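Local coordinates for protein beta-glucoside kinase (Listeria monocytogenes, PDB 4HTL) that phosphorylates cellobiose with ATP to give cellobiose-6'-phosphate, as a sugar kinase of the ROK family, and may also regulate transcription of the cellobiose-PTS operon, at residues 14-18 with 30-35; 7-11 with 47-51; 123-127 with 138-143; 238-244 with 268-274. All coordinates share one frame; numbering follows the deposited sequence. Where two conformers were deposited one is given.

Contact 1. Residues 14-18 with 30-35; sequences TALKM and TKSAEI
Leu16 and Ala33 pair through both of their peptide groups: Leu16 N reaches Ala33 O at 2.8 Å, and Ala33 N returns the bond to Leu16 O at 3.0 Å. The next hydrogen-bonded pair, Met18 with Lys31, is less even. Lys31 N gives a sound bond to Met18 O at 2.9 Å, whereas the reverse one, from Met18 N to Lys31 O, is bent to 128° and weak. Beyond the strand ends, Ile35 N reaches Thr14 O at 3.0 Å. Met18, a selenomethionine, buries more of its surface here than any other residue. A bend at chi3 (-129°) swings its CE back along the sheet to rest on Ala33 CB at 3.7 Å. On the same face Leu16 CB lies against Ile35 CG1, 4.0 Å away. These segments are the two arms of a beta hairpin at the edge of the N-terminal sheet, beside the first strand of the actin-like ATPase fold; Thr14 belongs to the ATP site inferred by similarity. On the other face Glu34 folds back at chi2, bringing OE2 within 4.0 Å of Ala15 CB. Further out, helix 40-52 covers the Leu16 and Met18 face through Glu46 and Phe50. Lys31 runs on to a salt bridge with Glu53, and Lys17 NZ bonds to Asn278 O.

Contact 2. Residues 7-11 with 47-51; sequences AAFDI and MKVFL
Phe9 presents one ring face to Met47, a selenomethionine, whose CG sits over it 3.8 Å from the ring centroid and only 15° off the normal, a CH-pi contact. The selenium stands farther above the same face, 4.8 Å from the centroid of the Phe9 ring, as a more distant Met-aromatic contact. Because the Met47 chain stays extended beyond CG, it runs over the ring toward the strand, and CE ends 3.7 Å from Phe9 CB. There CE also meets Ile11 CD1 at 3.8 Å, the two side chains crossing at about a right angle. Phe50 comes to Phe9 differently. The two side chains slide past each other in opposite directions, with ring planes at 76° and Phe50 CD2 placed 3.8 Å from Phe9 CZ. This is helix-on-sheet packing in the N-terminal domain of the actin-like ATPase fold: helix 40-52 runs roughly antiparallel to strand 6-11, at 154° between the segment axes. The strand carries residues of the ATP site inferred by similarity, and Asp10 turns away from the helix, its OD1 bonded to Ser63 OG. Leu51 closes the other end of the contact. Its CG approaches the edge of the Phe9 ring near the ring plane, while CD2 packs on Ala7 CB at 3.8 Å. Met18 and Ile60, on the neighbouring strands, also pack against Phe9.

Contact 3. Residues 123-127 with 138-143; sequences LDDFL and GIFSNG
Phe126 and Phe140 form a hydrogen-bonded pair in the antiparallel hairpin of strands 126-131 and 135-141, part of the second five-stranded sheet of this actin-like fold. Of their two backbone bonds, Phe140 N to Phe126 O is 2.9 Å, while the return bond from Phe126 N to Phe140 O is more bent. Toward the open end of the hairpin, Gly143 N reaches Asp124 O at 2.9 Å. The aromatic contact is oblique, with ring planes at 40°. Phe126 CG takes the position between its backbone N and carbonyl carbon (chi1 71°), which lays one ring face beneath Phe140 CB; Phe126 CE1 meets Phe140 CD2 at 3.5 Å. Across the opposite face of the sheet, Leu127 CD2 packs on Ile139 CG2 at 4.0 Å, beside Phe236 of helix 212-236. Leu235 of the second subunit also packs on Ile139, and past the strand end Asn142 ND2 bonds to Leu145 O of that subunit. Polar contacts gather round the carboxylate of Asp125: one water links OD2 to Ser141 OG, and Asn142 N meets OD2 at 3.1 Å from above the carboxylate plane.

Contact 4. Residues 238-244 with 268-274; sequences PTHIFIG and DTIIETA
The His240 ring has Ile270 CB over one face, 4.1 Å from the centroid and 25° off the normal, a CH-pi contact. Ile270 runs alongside the ring in the same direction, and its CD1 comes to 3.5 Å from His240 NE2. Two oxygens lie at the ring edge, in its plane. Thr239 OG1 is hydrogen-bonded to His240 ND1 at 2.8 Å and helps fix the ring's rotation, while Glu272 OE2 stands 3.6 Å from His240 CD2, its carboxylate nearly coplanar with the ring. Phe242 likewise receives Glu272 at its edge, with CG in the ring plane and 3.6 Å from Phe242 CD1. Glu272 reaches both rings because CG projects between its backbone N and carbonyl carbon (chi1 60°) and the chain then extends over the sheet; its OE1 is held by a salt bridge to Lys119. Beneath these groups the parallel strands exchange backbone bonds, including Ile241 N to Ile270 O at 2.8 Å; the bond from Glu272 N to Ile241 O is long and weak. Just before the strands begin, a water bridges Thr239 O and Asp268 O. Both strands belong to a beta-alpha-beta unit whose helix 253-261 packs on Ile243 and Thr273. Helix 212-236 touches Ile241 and Thr269, helix 106-117 touches Phe242 and Ala274, and strand 126-131 flanks strand 240-244 on the side away from strand 270-273.

In the fold
The four contacts fall into two groups, one on each of the two five-stranded sheets. Contacts 1 and 2 adjoin, their centres about 9 Å apart: strands 15-21 and 6-11 are neighbours in the N-terminal sheet, and contact 1 is nested in the loop that contact 2 closes. Contacts 3 and 4 follow in series, their centres about 11 Å apart, joined where strand 126-131 pairs with strand 240-244; both touch the second subunit. The groups lie about 28 to 31 Å apart between centres. Both sheets have the strand order 3-2-1-4-5, the duplicated plan of the actin-like ATPase fold; the first group includes residues of the ATP site inferred by similarity, the second reaches the dimer interface.

Contact 1. Residues 14-18 with 30-35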
loop_
_atom_site.group_PDB
_atom_site.type_symbol
_atom_site.label_atom_id
_atom_site.label_comp_id
_atom_site.label_asym_id
_atom_site.label_seq_id
_atom_site.Cartn_x
_atom_site.Cartn_y
_atom_site.Cartn_z
ATOM N N THR A 14 -22.451 15.625 -0.767
ATOM C CA THR A 14 -23.641 16.464 -0.625
ATOM C C THR A 14 -24.060 17.238 -1.872
ATOM O O THR A 14 -25.139 17.847 -1.881
ATOM C CB THR A 14 -23.460 17.478 0.518
ATOM O OG1 THR A 14 -22.366 18.354 0.209
ATOM C CG2 THR A 14 -23.200 16.752 1.849
ATOM N N ALA A 15 -23.221 17.243 -2.902
ATOM C CA ALA A 15 -23.544 17.925 -4.143
ATOM C C ALA A 15 -23.172 17.049 -5.333
ATOM O O ALA A 15 -22.269 16.207 -5.259
ATOM C CB ALA A 15 -22.814 19.256 -4.241
ATOM N N LEU A 16 -23.885 17.250 -6.422
ATOM C CA LEU A 16 -23.564 16.663 -7.699
ATOM C C LEU A 16 -23.040 17.802 -8.539
ATOM O O LEU A 16 -23.762 18.791 -8.746
ATOM C CB LEU A 16 -24.800 16.067 -8.379
ATOM C CG LEU A 16 -24.634 15.548 -9.821
ATOM C CD1 LEU A 16 -23.673 14.340 -9.916
ATOM C CD2 LEU A 16 -25.967 15.201 -10.443
ATOM N N LYS A 17 -21.769 17.717 -8.942
ATOM C CA LYS A 17 -21.208 18.698 -9.844
ATOM C C LYS A 17 -21.298 18.198 -11.285
ATOM O O LYS A 17 -21.136 17.005 -11.548
ATOM C CB LYS A 17 -19.762 18.971 -9.467
ATOM C CG LYS A 17 -19.583 19.625 -8.091
ATOM C CD LYS A 17 -18.098 19.699 -7.750
ATOM C CE LYS A 17 -17.824 20.459 -6.455
ATOM N NZ LYS A 17 -16.490 20.129 -5.889
HETATM N N MSE A 18 -21.534 19.119 -12.215
HETATM C CA MSE A 18 -21.757 18.773 -13.602
HETATM C C MSE A 18 -21.064 19.831 -14.455
HETATM O O MSE A 18 -21.012 21.018 -14.072
HETATM C CB MSE A 18 -23.267 18.731 -13.910
HETATM C CG MSE A 18 -24.112 18.074 -12.846
HETATM SE SE MSE A 18 -26.044 18.222 -13.173
HETATM C CE MSE A 18 -26.463 18.875 -11.465
ATOM N N THR A 30 -20.880 24.909 -16.219
ATOM C CA THR A 30 -21.066 24.109 -14.998
ATOM C C THR A 30 -22.514 24.203 -14.464
ATOM O O THR A 30 -23.272 25.117 -14.803
ATOM C CB THR A 30 -20.158 24.549 -13.858
ATOM O OG1 THR A 30 -20.450 25.897 -13.539
ATOM C CG2 THR A 30 -18.678 24.417 -14.229
ATOM N N LYS A 31 -22.862 23.237 -13.618
ATOM C CA LYS A 31 -24.113 23.208 -12.890
ATOM C C LYS A 31 -23.903 22.334 -11.661
ATOM O O LYS A 31 -23.206 21.327 -11.723
ATOM C CB LYS A 31 -25.223 22.623 -13.773
ATOM C CG LYS A 31 -26.638 22.796 -13.213
ATOM C CD LYS A 31 -27.657 22.090 -14.083
ATOM C CE LYS A 31 -29.077 22.250 -13.557
ATOM N NZ LYS A 31 -30.034 21.451 -14.372
ATOM N N SER A 32 -24.492 22.715 -10.545
ATOM C CA SER A 32 -24.396 21.955 -9.302
ATOM C C SER A 32 -25.813 21.761 -8.729
ATOM O O SER A 32 -26.705 22.594 -8.959
ATOM C CB SER A 32 -23.496 22.722 -8.325
ATOM O OG SER A 32 -23.485 22.155 -7.042
ATOM N N ALA A 33 -26.021 20.665 -8.011
ATOM C CA ALA A 33 -27.267 20.366 -7.322
ATOM C C ALA A 33 -26.956 19.752 -5.966
ATOM O O ALA A 33 -26.151 18.829 -5.872
ATOM C CB ALA A 33 -28.096 19.393 -8.135
ATOM N N GLU A 34 -27.582 20.272 -4.913
ATOM C CA GLU A 34 -27.570 19.604 -3.612
ATOM C C GLU A 34 -28.332 18.281 -3.730
ATOM O O GLU A 34 -29.429 18.236 -4.286
ATOM C CB GLU A 34 -28.200 20.495 -2.526
ATOM C CG GLU A 34 -27.340 21.695 -2.136
ATOM C CD GLU A 34 -26.084 21.310 -1.361
ATOM O OE1 GLU A 34 -26.212 20.678 -0.287
ATOM O OE2 GLU A 34 -24.962 21.649 -1.812
ATOM N N ILE A 35 -27.731 17.200 -3.242
ATOM C CA ILE A 35 -28.377 15.886 -3.260
ATOM C C ILE A 35 -28.691 15.429 -1.850
ATOM O O ILE A 35 -27.821 15.428 -0.974
ATOM C CB ILE A 35 -27.515 14.806 -3.925
ATOM C CG1 ILE A 35 -27.262 15.153 -5.391
ATOM C CG2 ILE A 35 -28.221 13.458 -3.820
ATOM C CD1 ILE A 35 -28.485 15.039 -6.272
#

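Contact 2. Residues 7-11 with 47-51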
loop_
_atom_site.group_PDB
_atom_site.type_symbol
_atom_site.label_atom_id
_atom_site.label_comp_id
_atom_site.label_asym_id
_atom_site.label_seq_id
_atom_site.Cartn_x
_atom_site.Cartn_y
_atom_site.Cartn_z
ATOM N N ALA A 7 -19.895 15.774 -21.402
ATOM C CA ALA A 7 -20.674 15.974 -20.172
ATOM C C ALA A 7 -20.005 15.206 -19.031
ATOM O O ALA A 7 -19.901 13.982 -19.089
ATOM C CB ALA A 7 -22.107 15.504 -20.356
ATOM N N ALA A 8 -19.550 15.929 -18.013
ATOM C CA ALA A 8 -18.861 15.342 -16.870
ATOM C C ALA A 8 -19.721 15.462 -15.631
ATOM O O ALA A 8 -20.346 16.520 -15.371
ATOM C CB ALA A 8 -17.488 16.021 -16.644
ATOM N N PHE A 9 -19.722 14.402 -14.841
ATOM C CA PHE A 9 -20.418 14.362 -13.593
ATOM C C PHE A 9 -19.509 13.916 -12.469
ATOM O O PHE A 9 -18.845 12.900 -12.570
ATOM C CB PHE A 9 -21.603 13.387 -13.646
ATOM C CG PHE A 9 -22.641 13.747 -14.661
ATOM C CD1 PHE A 9 -23.572 14.718 -14.371
ATOM C CD2 PHE A 9 -22.655 13.158 -15.921
ATOM C CE1 PHE A 9 -24.519 15.093 -15.309
ATOM C CE2 PHE A 9 -23.600 13.533 -16.869
ATOM C CZ PHE A 9 -24.529 14.508 -16.564
ATOM N N ASP A 10 -19.578 14.635 -11.357
ATOM C CA ASP A 10 -18.822 14.276 -10.170
ATOM C C ASP A 10 -19.774 14.170 -9.006
ATOM O O ASP A 10 -20.287 15.194 -8.504
ATOM C CB ASP A 10 -17.767 15.335 -9.884
ATOM C CG ASP A 10 -16.961 15.039 -8.628
ATOM O OD1 ASP A 10 -16.806 13.850 -8.190
ATOM O OD2 ASP A 10 -16.460 16.014 -8.094
ATOM N N ILE A 11 -20.005 12.933 -8.588
ATOM C CA ILE A 11 -20.953 12.609 -7.534
ATOM C C ILE A 11 -20.279 12.719 -6.184
ATOM O O ILE A 11 -19.427 11.883 -5.828
ATOM C CB ILE A 11 -21.507 11.186 -7.724
ATOM C CG1 ILE A 11 -22.188 11.071 -9.084
ATOM C CG2 ILE A 11 -22.496 10.872 -6.605
ATOM C CD1 ILE A 11 -22.458 9.648 -9.549
HETATM N N MSE A 47 -28.888 14.044 -13.693
HETATM C CA MSE A 47 -28.138 13.748 -14.913
HETATM C C MSE A 47 -28.974 13.895 -16.178
HETATM O O MSE A 47 -28.537 14.528 -17.164
HETATM C CB MSE A 47 -27.553 12.333 -14.857
HETATM C CG MSE A 47 -26.427 12.223 -13.892
HETATM SE SE MSE A 47 -25.813 10.414 -13.662
HETATM C CE MSE A 47 -24.173 10.800 -12.787
ATOM N N LYS A 48 -30.165 13.289 -16.160
ATOM C CA LYS A 48 -31.072 13.354 -17.300
ATOM C C LYS A 48 -31.399 14.794 -17.666
ATOM O O LYS A 48 -31.401 15.170 -18.856
ATOM C CB LYS A 48 -32.377 12.583 -17.011
ATOM C CG LYS A 48 -32.295 11.138 -17.388
ATOM C CD LYS A 48 -33.635 10.440 -17.204
ATOM C CE LYS A 48 -34.518 10.591 -18.424
ATOM N NZ LYS A 48 -33.966 9.864 -19.607
ATOM N N VAL A 49 -31.658 15.604 -16.645
ATOM C CA VAL A 49 -32.023 17.024 -16.854
ATOM C C VAL A 49 -30.830 17.787 -17.453
ATOM O O VAL A 49 -30.991 18.516 -18.440
ATOM C CB VAL A 49 -32.537 17.678 -15.539
ATOM C CG1 VAL A 49 -32.620 19.208 -15.652
ATOM C CG2 VAL A 49 -33.890 17.083 -15.140
ATOM N N PHE A 50 -29.630 17.572 -16.914
ATOM C CA PHE A 50 -28.426 18.252 -17.443
ATOM C C PHE A 50 -28.154 17.881 -18.899
ATOM O O PHE A 50 -27.819 18.748 -19.699
ATOM C CB PHE A 50 -27.201 17.920 -16.591
ATOM C CG PHE A 50 -25.944 18.707 -16.935
ATOM C CD1 PHE A 50 -25.787 20.020 -16.541
ATOM C CD2 PHE A 50 -24.911 18.112 -17.643
ATOM C CE1 PHE A 50 -24.619 20.728 -16.845
ATOM C CE2 PHE A 50 -23.750 18.816 -17.960
ATOM C CZ PHE A 50 -23.609 20.125 -17.564
ATOM N N LEU A 51 -28.328 16.601 -19.246
ATOM C CA LEU A 51 -28.077 16.129 -20.622
ATOM C C LEU A 51 -29.060 16.727 -21.646
ATOM O O LEU A 51 -28.649 17.130 -22.735
ATOM C CB LEU A 51 -28.087 14.598 -20.671
ATOM C CG LEU A 51 -26.908 13.915 -19.952
ATOM C CD1 LEU A 51 -27.172 12.424 -19.721
ATOM C CD2 LEU A 51 -25.595 14.156 -20.721
#

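Contact 3. Residues 123-127 with 138-143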
loop_
_atom_site.group_PDB
_atom_site.type_symbol
_atom_site.label_atom_id
_atom_site.label_comp_id
_atom_site.label_asym_id
_atom_site.label_seq_id
_atom_site.Cartn_x
_atom_site.Cartn_y
_atom_site.Cartn_z
ATOM N N LEU A 123 5.259 12.367 -12.610
ATOM C CA LEU A 123 5.502 11.414 -11.541
ATOM C C LEU A 123 4.967 10.035 -11.836
ATOM O O LEU A 123 3.833 9.890 -12.271
ATOM C CB LEU A 123 4.849 11.902 -10.277
ATOM C CG LEU A 123 5.271 13.272 -9.776
ATOM C CD1 LEU A 123 4.597 13.570 -8.427
ATOM C CD2 LEU A 123 6.800 13.409 -9.649
ATOM N N ASP A 124 5.780 9.020 -11.587
ATOM C CA ASP A 124 5.328 7.618 -11.705
ATOM C C ASP A 124 4.864 6.962 -10.405
ATOM O O ASP A 124 4.201 5.939 -10.459
ATOM C CB ASP A 124 6.442 6.779 -12.286
ATOM C CG ASP A 124 6.638 7.007 -13.778
ATOM O OD1 ASP A 124 5.779 7.568 -14.503
ATOM O OD2 ASP A 124 7.690 6.607 -14.223
ATOM N N ASP A 125 5.168 7.550 -9.259
ATOM C CA ASP A 125 4.818 6.928 -7.981
ATOM C C ASP A 125 4.422 8.028 -7.010
ATOM O O ASP A 125 5.278 8.735 -6.479
ATOM C CB ASP A 125 6.023 6.146 -7.408
ATOM C CG ASP A 125 6.379 4.937 -8.221
ATOM O OD1 ASP A 125 7.264 5.084 -9.116
ATOM O OD2 ASP A 125 5.702 3.887 -8.051
ATOM N N PHE A 126 3.111 8.284 -6.919
ATOM C CA PHE A 126 2.597 9.249 -5.955
ATOM C C PHE A 126 1.249 8.797 -5.439
ATOM O O PHE A 126 0.605 7.939 -6.032
ATOM C CB PHE A 126 2.506 10.654 -6.538
ATOM C CG PHE A 126 1.423 10.882 -7.566
ATOM C CD1 PHE A 126 1.648 10.600 -8.933
ATOM C CD2 PHE A 126 0.225 11.440 -7.215
ATOM C CE1 PHE A 126 0.704 10.884 -9.860
ATOM C CE2 PHE A 126 -0.738 11.706 -8.140
ATOM C CZ PHE A 126 -0.485 11.454 -9.494
ATOM N N LEU A 127 0.894 9.321 -4.276
ATOM C CA LEU A 127 -0.380 9.064 -3.674
ATOM C C LEU A 127 -1.157 10.375 -3.488
ATOM O O LEU A 127 -0.588 11.442 -3.343
ATOM C CB LEU A 127 -0.233 8.403 -2.319
ATOM C CG LEU A 127 0.721 7.202 -2.199
ATOM C CD1 LEU A 127 0.867 6.741 -0.743
ATOM C CD2 LEU A 127 0.173 6.052 -3.089
ATOM N N GLY A 138 -6.035 7.645 -3.285
ATOM C CA GLY A 138 -5.700 7.170 -4.644
ATOM C C GLY A 138 -4.207 6.817 -4.735
ATOM O O GLY A 138 -3.330 7.452 -4.116
ATOM N N ILE A 139 -3.918 5.805 -5.544
ATOM C CA ILE A 139 -2.561 5.264 -5.696
ATOM C C ILE A 139 -2.137 5.311 -7.162
ATOM O O ILE A 139 -2.804 4.737 -8.022
ATOM C CB ILE A 139 -2.501 3.775 -5.286
ATOM C CG1 ILE A 139 -2.976 3.588 -3.841
ATOM C CG2 ILE A 139 -1.088 3.180 -5.490
ATOM C CD1 ILE A 139 -3.504 2.192 -3.534
ATOM N N PHE A 140 -0.959 5.887 -7.395
ATOM C CA PHE A 140 -0.300 5.875 -8.719
ATOM C C PHE A 140 1.068 5.197 -8.474
ATOM O O PHE A 140 1.902 5.710 -7.724
ATOM C CB PHE A 140 -0.159 7.288 -9.254
ATOM C CG PHE A 140 -0.091 7.386 -10.754
ATOM C CD1 PHE A 140 -1.229 7.176 -11.514
ATOM C CD2 PHE A 140 1.065 7.778 -11.390
ATOM C CE1 PHE A 140 -1.181 7.282 -12.889
ATOM C CE2 PHE A 140 1.097 7.913 -12.772
ATOM C CZ PHE A 140 -0.034 7.692 -13.508
ATOM N N SER A 141 1.233 4.013 -9.068
ATOM C CA SER A 141 2.479 3.221 -8.952
ATOM C C SER A 141 2.908 2.793 -10.355
ATOM O O SER A 141 2.093 2.367 -11.163
ATOM C CB SER A 141 2.312 2.007 -8.102
ATOM O OG SER A 141 1.966 2.278 -6.764
ATOM N N ASN A 142 4.196 2.846 -10.609
ATOM C CA ASN A 142 4.702 2.489 -11.933
ATOM C C ASN A 142 4.006 3.166 -13.092
ATOM O O ASN A 142 3.857 2.574 -14.186
ATOM C CB ASN A 142 4.574 1.026 -12.213
ATOM C CG ASN A 142 5.486 0.187 -11.388
ATOM O OD1 ASN A 142 6.641 0.534 -11.192
ATOM N ND2 ASN A 142 4.984 -0.951 -10.924
ATOM N N GLY A 143 3.634 4.416 -12.882
ATOM C CA GLY A 143 3.064 5.238 -13.950
ATOM C C GLY A 143 1.629 4.896 -14.292
ATOM O O GLY A 143 1.154 5.324 -15.332
HETATM O O HOH W 1 4.378 3.263 -5.689
HETATM O O HOH W 2 6.843 1.426 -8.357
HETATM O O HOH W 3 8.186 3.401 -10.789
#

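Contact 4. Residues 238-244 with 268-274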
loop_
_atom_site.group_PDB
_atom_site.type_symbol
_atom_site.label_atom_id
_atom_site.label_comp_id
_atom_site.label_asym_id
_atom_site.label_seq_id
_atom_site.Cartn_x
_atom_site.Cartn_y
_atom_site.Cartn_z
ATOM N N PRO A 238 6.208 6.308 -2.381
ATOM C CA PRO A 238 5.980 7.369 -3.323
ATOM C C PRO A 238 7.057 8.443 -3.276
ATOM O O PRO A 238 7.733 8.571 -2.286
ATOM C CB PRO A 238 4.677 7.957 -2.834
ATOM C CG PRO A 238 4.762 7.810 -1.292
ATOM C CD PRO A 238 5.479 6.497 -1.096
ATOM N N THR A 239 7.187 9.254 -4.323
ATOM C CA THR A 239 7.992 10.458 -4.233
ATOM C C THR A 239 7.224 11.620 -3.573
ATOM O O THR A 239 7.818 12.463 -2.894
ATOM C CB THR A 239 8.492 10.870 -5.638
ATOM O OG1 THR A 239 7.375 11.177 -6.495
ATOM C CG2 THR A 239 9.400 9.762 -6.212
ATOM N N HIS A 240 5.906 11.614 -3.758
ATOM C CA HIS A 240 5.017 12.721 -3.363
ATOM C C HIS A 240 3.725 12.152 -2.815
ATOM O O HIS A 240 3.203 11.159 -3.340
ATOM C CB HIS A 240 4.631 13.613 -4.546
ATOM C CG HIS A 240 5.766 14.379 -5.134
ATOM N ND1 HIS A 240 6.794 13.774 -5.784
ATOM C CD2 HIS A 240 6.014 15.737 -5.182
ATOM C CE1 HIS A 240 7.647 14.707 -6.217
ATOM N NE2 HIS A 240 7.180 15.913 -5.836
ATOM N N ILE A 241 3.216 12.766 -1.759
ATOM C CA ILE A 241 1.846 12.542 -1.306
ATOM C C ILE A 241 1.145 13.878 -1.310
ATOM O O ILE A 241 1.539 14.812 -0.597
ATOM C CB ILE A 241 1.769 11.905 0.099
ATOM C CG1 ILE A 241 2.547 10.552 0.113
ATOM C CG2 ILE A 241 0.303 11.703 0.559
ATOM C CD1 ILE A 241 2.613 9.895 1.477
ATOM N N PHE A 242 0.104 13.950 -2.114
ATOM C CA PHE A 242 -0.698 15.163 -2.235
ATOM C C PHE A 242 -1.894 15.078 -1.319
ATOM O O PHE A 242 -2.702 14.129 -1.413
ATOM C CB PHE A 242 -1.130 15.398 -3.678
ATOM C CG PHE A 242 0.035 15.519 -4.648
ATOM C CD1 PHE A 242 0.962 16.520 -4.502
ATOM C CD2 PHE A 242 0.250 14.573 -5.649
ATOM C CE1 PHE A 242 2.055 16.619 -5.329
ATOM C CE2 PHE A 242 1.322 14.689 -6.499
ATOM C CZ PHE A 242 2.228 15.687 -6.336
ATOM N N ILE A 243 -2.040 16.081 -0.453
ATOM C CA ILE A 243 -3.081 16.029 0.553
ATOM C C ILE A 243 -4.118 17.102 0.280
ATOM O O ILE A 243 -3.769 18.252 0.006
ATOM C CB ILE A 243 -2.534 16.192 1.987
ATOM C CG1 ILE A 243 -1.336 15.228 2.269
ATOM C CG2 ILE A 243 -3.712 15.950 2.983
ATOM C CD1 ILE A 243 -0.648 15.362 3.645
ATOM N N GLY A 244 -5.391 16.672 0.252
ATOM C CA GLY A 244 -6.497 17.536 -0.048
ATOM C C GLY A 244 -7.680 17.280 0.869
ATOM O O GLY A 244 -7.571 16.570 1.865
ATOM N N ASP A 268 12.440 11.312 2.719
ATOM C CA ASP A 268 12.520 11.867 1.361
ATOM C C ASP A 268 11.172 12.200 0.660
ATOM O O ASP A 268 11.160 12.732 -0.476
ATOM C CB ASP A 268 13.401 11.010 0.468
ATOM C CG ASP A 268 14.756 10.709 1.103
ATOM O OD1 ASP A 268 15.526 11.672 1.355
ATOM O OD2 ASP A 268 15.007 9.506 1.396
ATOM N N THR A 269 10.065 11.807 1.260
ATOM C CA THR A 269 8.765 12.013 0.657
ATOM C C THR A 269 8.398 13.463 0.729
ATOM O O THR A 269 8.544 14.083 1.786
ATOM C CB THR A 269 7.706 11.190 1.390
ATOM O OG1 THR A 269 8.189 9.863 1.607
ATOM C CG2 THR A 269 6.376 11.138 0.626
ATOM N N ILE A 270 7.907 13.983 -0.388
ATOM C CA ILE A 270 7.388 15.347 -0.446
ATOM C C ILE A 270 5.887 15.316 -0.165
ATOM O O ILE A 270 5.173 14.541 -0.750
ATOM C CB ILE A 270 7.661 15.978 -1.811
ATOM C CG1 ILE A 270 9.178 16.212 -1.967
ATOM C CG2 ILE A 270 6.897 17.313 -1.996
ATOM C CD1 ILE A 270 9.584 16.466 -3.407
ATOM N N ILE A 271 5.466 16.099 0.830
ATOM C CA ILE A 271 4.049 16.318 1.115
ATOM C C ILE A 271 3.672 17.743 0.748
ATOM O O ILE A 271 4.349 18.687 1.120
ATOM C CB ILE A 271 3.588 15.898 2.564
ATOM C CG1 ILE A 271 4.234 16.738 3.647
ATOM C CG2 ILE A 271 3.847 14.395 2.803
ATOM C CD1 ILE A 271 3.636 16.543 5.064
ATOM N N GLU A 272 2.555 17.887 0.049
ATOM C CA GLU A 272 2.062 19.198 -0.359
ATOM C C GLU A 272 0.591 19.079 -0.709
ATOM O O GLU A 272 0.052 17.981 -0.791
ATOM C CB GLU A 272 2.879 19.797 -1.529
ATOM C CG GLU A 272 2.885 18.993 -2.767
ATOM C CD GLU A 272 3.817 19.629 -3.806
ATOM O OE1 GLU A 272 3.637 20.816 -4.073
ATOM O OE2 GLU A 272 4.728 18.936 -4.328
ATOM N N THR A 273 -0.077 20.213 -0.857
ATOM C CA THR A 273 -1.479 20.177 -1.168
ATOM C C THR A 273 -1.802 19.703 -2.584
ATOM O O THR A 273 -1.049 19.929 -3.524
ATOM C CB THR A 273 -2.151 21.542 -0.957
ATOM O OG1 THR A 273 -1.465 22.542 -1.736
ATOM C CG2 THR A 273 -2.182 21.899 0.568
ATOM N N ALA A 274 -2.942 19.043 -2.709
ATOM C CA ALA A 274 -3.514 18.675 -4.008
ATOM C C ALA A 274 -3.984 19.960 -4.690
ATOM O O ALA A 274 -4.240 20.936 -4.032
ATOM C CB ALA A 274 -4.720 17.740 -3.778
HETATM O O HOH W 4 8.880 7.560 0.213
HETATM O O HOH W 5 10.529 12.623 -3.087
#